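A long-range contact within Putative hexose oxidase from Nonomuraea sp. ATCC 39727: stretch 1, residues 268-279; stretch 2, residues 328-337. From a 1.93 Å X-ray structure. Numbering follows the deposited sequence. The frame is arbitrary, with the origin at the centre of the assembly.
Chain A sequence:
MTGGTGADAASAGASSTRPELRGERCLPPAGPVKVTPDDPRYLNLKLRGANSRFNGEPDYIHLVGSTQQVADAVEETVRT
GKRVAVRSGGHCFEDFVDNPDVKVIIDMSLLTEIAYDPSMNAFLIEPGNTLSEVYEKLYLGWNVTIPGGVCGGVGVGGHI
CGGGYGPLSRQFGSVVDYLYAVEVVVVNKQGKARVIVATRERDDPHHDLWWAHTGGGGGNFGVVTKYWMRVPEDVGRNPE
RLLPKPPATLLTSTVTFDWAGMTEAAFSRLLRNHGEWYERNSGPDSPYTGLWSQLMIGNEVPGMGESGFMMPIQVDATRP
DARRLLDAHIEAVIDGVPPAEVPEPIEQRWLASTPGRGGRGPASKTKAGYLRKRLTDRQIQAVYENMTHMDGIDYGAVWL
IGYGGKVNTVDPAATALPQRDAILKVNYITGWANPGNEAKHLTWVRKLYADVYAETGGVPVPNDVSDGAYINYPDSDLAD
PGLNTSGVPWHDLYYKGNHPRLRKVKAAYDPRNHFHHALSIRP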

# COMPACT_ATOMS: atom_id res chain seq x y z
N SER A 268 19.32 -22.64 -11.65
CA SER A 268 19.57 -23.03 -10.29
C SER A 268 20.75 -22.36 -9.60
O SER A 268 20.61 -21.88 -8.46
CB SER A 268 19.63 -24.55 -10.16
OG SER A 268 19.60 -24.86 -8.75
N ARG A 269 21.90 -22.28 -10.26
CA ARG A 269 23.01 -21.54 -9.71
C ARG A 269 22.67 -20.06 -9.36
O ARG A 269 23.05 -19.55 -8.29
CB ARG A 269 24.21 -21.61 -10.67
CG ARG A 269 25.45 -20.95 -10.14
CD ARG A 269 26.00 -21.69 -8.93
NE ARG A 269 27.13 -20.95 -8.40
CZ ARG A 269 28.33 -20.94 -8.97
NH1 ARG A 269 28.60 -21.60 -10.12
NH2 ARG A 269 29.30 -20.25 -8.40
N LEU A 270 22.01 -19.39 -10.24
CA LEU A 270 21.57 -18.01 -10.03
C LEU A 270 20.70 -17.84 -8.73
O LEU A 270 20.98 -16.98 -7.91
CB LEU A 270 20.75 -17.52 -11.25
CG LEU A 270 20.08 -16.13 -11.14
CD1 LEU A 270 21.08 -15.03 -10.95
CD2 LEU A 270 19.31 -15.83 -12.37
N LEU A 271 19.65 -18.62 -8.63
CA LEU A 271 18.76 -18.56 -7.44
C LEU A 271 19.46 -18.95 -6.17
O LEU A 271 19.22 -18.29 -5.16
CB LEU A 271 17.46 -19.32 -7.65
CG LEU A 271 16.40 -18.53 -8.38
CD1 LEU A 271 16.76 -18.23 -9.83
CD2 LEU A 271 15.10 -19.29 -8.25
N ARG A 272 20.45 -19.90 -6.22
CA ARG A 272 21.24 -20.19 -5.05
C ARG A 272 22.15 -19.06 -4.68
O ARG A 272 22.25 -18.72 -3.52
CB ARG A 272 22.04 -21.51 -5.11
CG ARG A 272 21.14 -22.72 -5.35
CD ARG A 272 21.94 -23.97 -5.47
NE ARG A 272 21.09 -25.06 -6.01
CZ ARG A 272 21.33 -26.35 -5.81
NH1 ARG A 272 22.39 -26.76 -5.04
NH2 ARG A 272 20.49 -27.26 -6.39
N ASN A 273 22.86 -18.53 -5.65
CA ASN A 273 23.76 -17.38 -5.44
C ASN A 273 23.01 -16.21 -4.71
O ASN A 273 23.49 -15.64 -3.75
CB ASN A 273 24.21 -16.82 -6.79
CG ASN A 273 25.32 -17.61 -7.47
OD1 ASN A 273 25.65 -17.33 -8.62
ND2 ASN A 273 25.83 -18.60 -6.83
N HIS A 274 21.92 -15.82 -5.32
CA HIS A 274 21.09 -14.72 -4.89
C HIS A 274 20.56 -14.95 -3.50
O HIS A 274 20.70 -14.11 -2.66
CB HIS A 274 19.95 -14.52 -5.88
CG HIS A 274 18.93 -13.51 -5.43
ND1 HIS A 274 17.78 -13.86 -4.73
CD2 HIS A 274 18.89 -12.16 -5.56
CE1 HIS A 274 17.08 -12.79 -4.44
NE2 HIS A 274 17.71 -11.75 -4.96
N GLY A 275 19.96 -16.11 -3.27
CA GLY A 275 19.38 -16.43 -1.97
C GLY A 275 20.38 -16.50 -0.87
O GLY A 275 20.12 -15.98 0.23
N GLU A 276 21.52 -17.17 -1.12
CA GLU A 276 22.60 -17.24 -0.15
C GLU A 276 23.22 -15.89 0.18
O GLU A 276 23.57 -15.64 1.33
CB GLU A 276 23.69 -18.27 -0.57
CG GLU A 276 23.07 -19.69 -0.43
CD GLU A 276 23.84 -20.85 -1.04
OE1 GLU A 276 23.28 -21.99 -1.19
OE2 GLU A 276 25.00 -20.62 -1.40
N TRP A 277 23.36 -15.03 -0.83
CA TRP A 277 23.85 -13.69 -0.59
C TRP A 277 22.88 -12.95 0.44
O TRP A 277 23.33 -12.39 1.43
CB TRP A 277 23.96 -12.87 -1.90
CG TRP A 277 24.64 -11.61 -1.65
CD1 TRP A 277 25.99 -11.34 -1.70
CD2 TRP A 277 24.00 -10.41 -1.20
NE1 TRP A 277 26.19 -10.03 -1.33
CE2 TRP A 277 24.98 -9.44 -1.04
CE3 TRP A 277 22.64 -10.04 -1.01
CZ2 TRP A 277 24.69 -8.13 -0.60
CZ3 TRP A 277 22.37 -8.73 -0.59
CH2 TRP A 277 23.36 -7.81 -0.41
N TYR A 278 21.60 -12.98 0.18
CA TYR A 278 20.59 -12.42 1.11
C TYR A 278 20.63 -13.09 2.49
O TYR A 278 20.48 -12.37 3.47
CB TYR A 278 19.15 -12.33 0.53
CG TYR A 278 18.91 -11.08 -0.26
CD1 TYR A 278 18.55 -9.91 0.39
CD2 TYR A 278 19.15 -11.00 -1.62
CE1 TYR A 278 18.34 -8.71 -0.25
CE2 TYR A 278 18.98 -9.79 -2.30
CZ TYR A 278 18.54 -8.62 -1.61
OH TYR A 278 18.35 -7.41 -2.28
N GLU A 279 20.93 -14.39 2.62
CA GLU A 279 21.07 -15.00 3.96
C GLU A 279 22.20 -14.42 4.72
O GLU A 279 22.10 -14.29 5.92
CB GLU A 279 21.33 -16.50 3.90
CG GLU A 279 20.21 -17.32 3.37
CD GLU A 279 20.56 -18.83 3.24
OE1 GLU A 279 19.72 -19.62 2.77
OE2 GLU A 279 21.68 -19.22 3.53
N ALA A 328 30.10 -5.83 -5.55
CA ALA A 328 30.14 -7.07 -4.83
C ALA A 328 28.84 -7.85 -4.80
O ALA A 328 28.83 -9.09 -4.93
CB ALA A 328 30.62 -6.83 -3.44
N HIS A 329 27.69 -7.16 -4.63
CA HIS A 329 26.42 -7.83 -4.77
C HIS A 329 26.21 -8.44 -6.17
O HIS A 329 25.76 -9.60 -6.32
CB HIS A 329 25.28 -6.78 -4.47
CG HIS A 329 23.90 -7.32 -4.62
ND1 HIS A 329 23.35 -8.22 -3.75
CD2 HIS A 329 22.96 -7.09 -5.56
CE1 HIS A 329 22.12 -8.52 -4.14
NE2 HIS A 329 21.86 -7.83 -5.24
N ILE A 330 26.51 -7.67 -7.20
CA ILE A 330 26.27 -8.16 -8.53
C ILE A 330 27.14 -9.39 -8.79
O ILE A 330 26.67 -10.44 -9.32
CB ILE A 330 26.63 -7.09 -9.59
CG1 ILE A 330 25.61 -5.99 -9.62
CG2 ILE A 330 26.74 -7.72 -10.99
CD1 ILE A 330 26.16 -4.77 -10.31
N GLU A 331 28.42 -9.32 -8.43
CA GLU A 331 29.30 -10.49 -8.71
C GLU A 331 28.91 -11.73 -7.95
O GLU A 331 29.02 -12.82 -8.51
CB GLU A 331 30.74 -10.21 -8.38
CG GLU A 331 31.39 -9.35 -9.41
CD GLU A 331 31.48 -10.07 -10.76
OE1 GLU A 331 32.09 -11.16 -10.84
OE2 GLU A 331 30.90 -9.54 -11.68
N ALA A 332 28.45 -11.59 -6.71
CA ALA A 332 27.95 -12.71 -5.96
C ALA A 332 26.79 -13.31 -6.70
O ALA A 332 26.66 -14.53 -6.75
CB ALA A 332 27.51 -12.28 -4.54
N VAL A 333 25.89 -12.48 -7.21
CA VAL A 333 24.68 -13.01 -7.79
C VAL A 333 24.95 -13.74 -9.13
O VAL A 333 24.31 -14.77 -9.42
CB VAL A 333 23.56 -11.95 -7.98
CG1 VAL A 333 22.37 -12.48 -8.78
CG2 VAL A 333 22.96 -11.54 -6.61
N ILE A 334 25.80 -13.14 -9.96
CA ILE A 334 26.03 -13.65 -11.34
C ILE A 334 27.20 -14.65 -11.45
O ILE A 334 27.42 -15.15 -12.51
CB ILE A 334 26.22 -12.54 -12.37
CG1 ILE A 334 27.55 -11.82 -12.20
CG2 ILE A 334 25.03 -11.59 -12.39
CD1 ILE A 334 27.79 -10.80 -13.29
N ASP A 335 27.80 -15.02 -10.36
CA ASP A 335 28.94 -15.97 -10.38
C ASP A 335 28.50 -17.32 -10.97
O ASP A 335 27.60 -17.99 -10.46
CB ASP A 335 29.38 -16.21 -8.95
CG ASP A 335 30.56 -17.08 -8.86
OD1 ASP A 335 31.57 -16.81 -9.54
OD2 ASP A 335 30.48 -18.01 -8.07
N GLY A 336 29.14 -17.73 -12.08
CA GLY A 336 28.79 -18.97 -12.80
C GLY A 336 27.49 -18.96 -13.57
O GLY A 336 26.93 -20.04 -13.80
N VAL A 337 26.99 -17.78 -13.91
CA VAL A 337 25.69 -17.61 -14.57
C VAL A 337 25.96 -16.90 -15.92
O VAL A 337 25.95 -15.68 -16.01
CB VAL A 337 24.66 -16.77 -13.74
CG1 VAL A 337 23.33 -16.57 -14.44
CG2 VAL A 337 24.39 -17.43 -12.38

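Helices that cross at an angle often fill the space between them with apolar and aromatic side chains, and tie the ends with polar groups; this contact is a compact example. Residues 268-279 are helical throughout, while the second helix runs to I334 and gives way to a type II beta turn from I334 to V337. The helix axes approach to 7.9 Å, with their N-to-C directions at 139°, so the chains run in roughly opposing senses. The backbones come nearest where H274 CA lies 4.9 Å from V333 CA; one helical turn earlier in the first stretch, L270 CA is 6.1 Å from V337 CA.

Much of the contact is apolar or aromatic. L270 CD1 meets V333 CG1 at 3.6 Å, and L270 CB lies 3.8 Å from V337 CG2, so one leucine touches both the helix and the turn that follows it. V333 CG2 also approaches the edge of the H274 ring, 4.2 Å from H274 CD2. N273 points into the contact as well, its CB 3.4 Å from A332 O. Further along, the small side chain of A332 leaves room for the indole: W277 CD1 is 3.4 Å from A332 CB. H329 directs its edge toward the face of the six-membered ring of W277, the centroids 4.2 Å apart and the planes at 73°, with H329 ND1 3.3 Å from W277 CZ3. H329 CE1 also comes within 3.9 Å of Y278 CE2.

Charge appears at the opposite end of the contact, where R269 reaches the turn. Its NH2 forms a salt bridge with D335 OD2 at 2.6 Å, and one face of the guanidinium is covered by backbone atoms D335 O and G336 N. G336 suits this position twice over: its positive phi favours glycine, and a CB there would clash with R269 NH1. The closely packed centre is thus joined to an ionic link at the exposed turn.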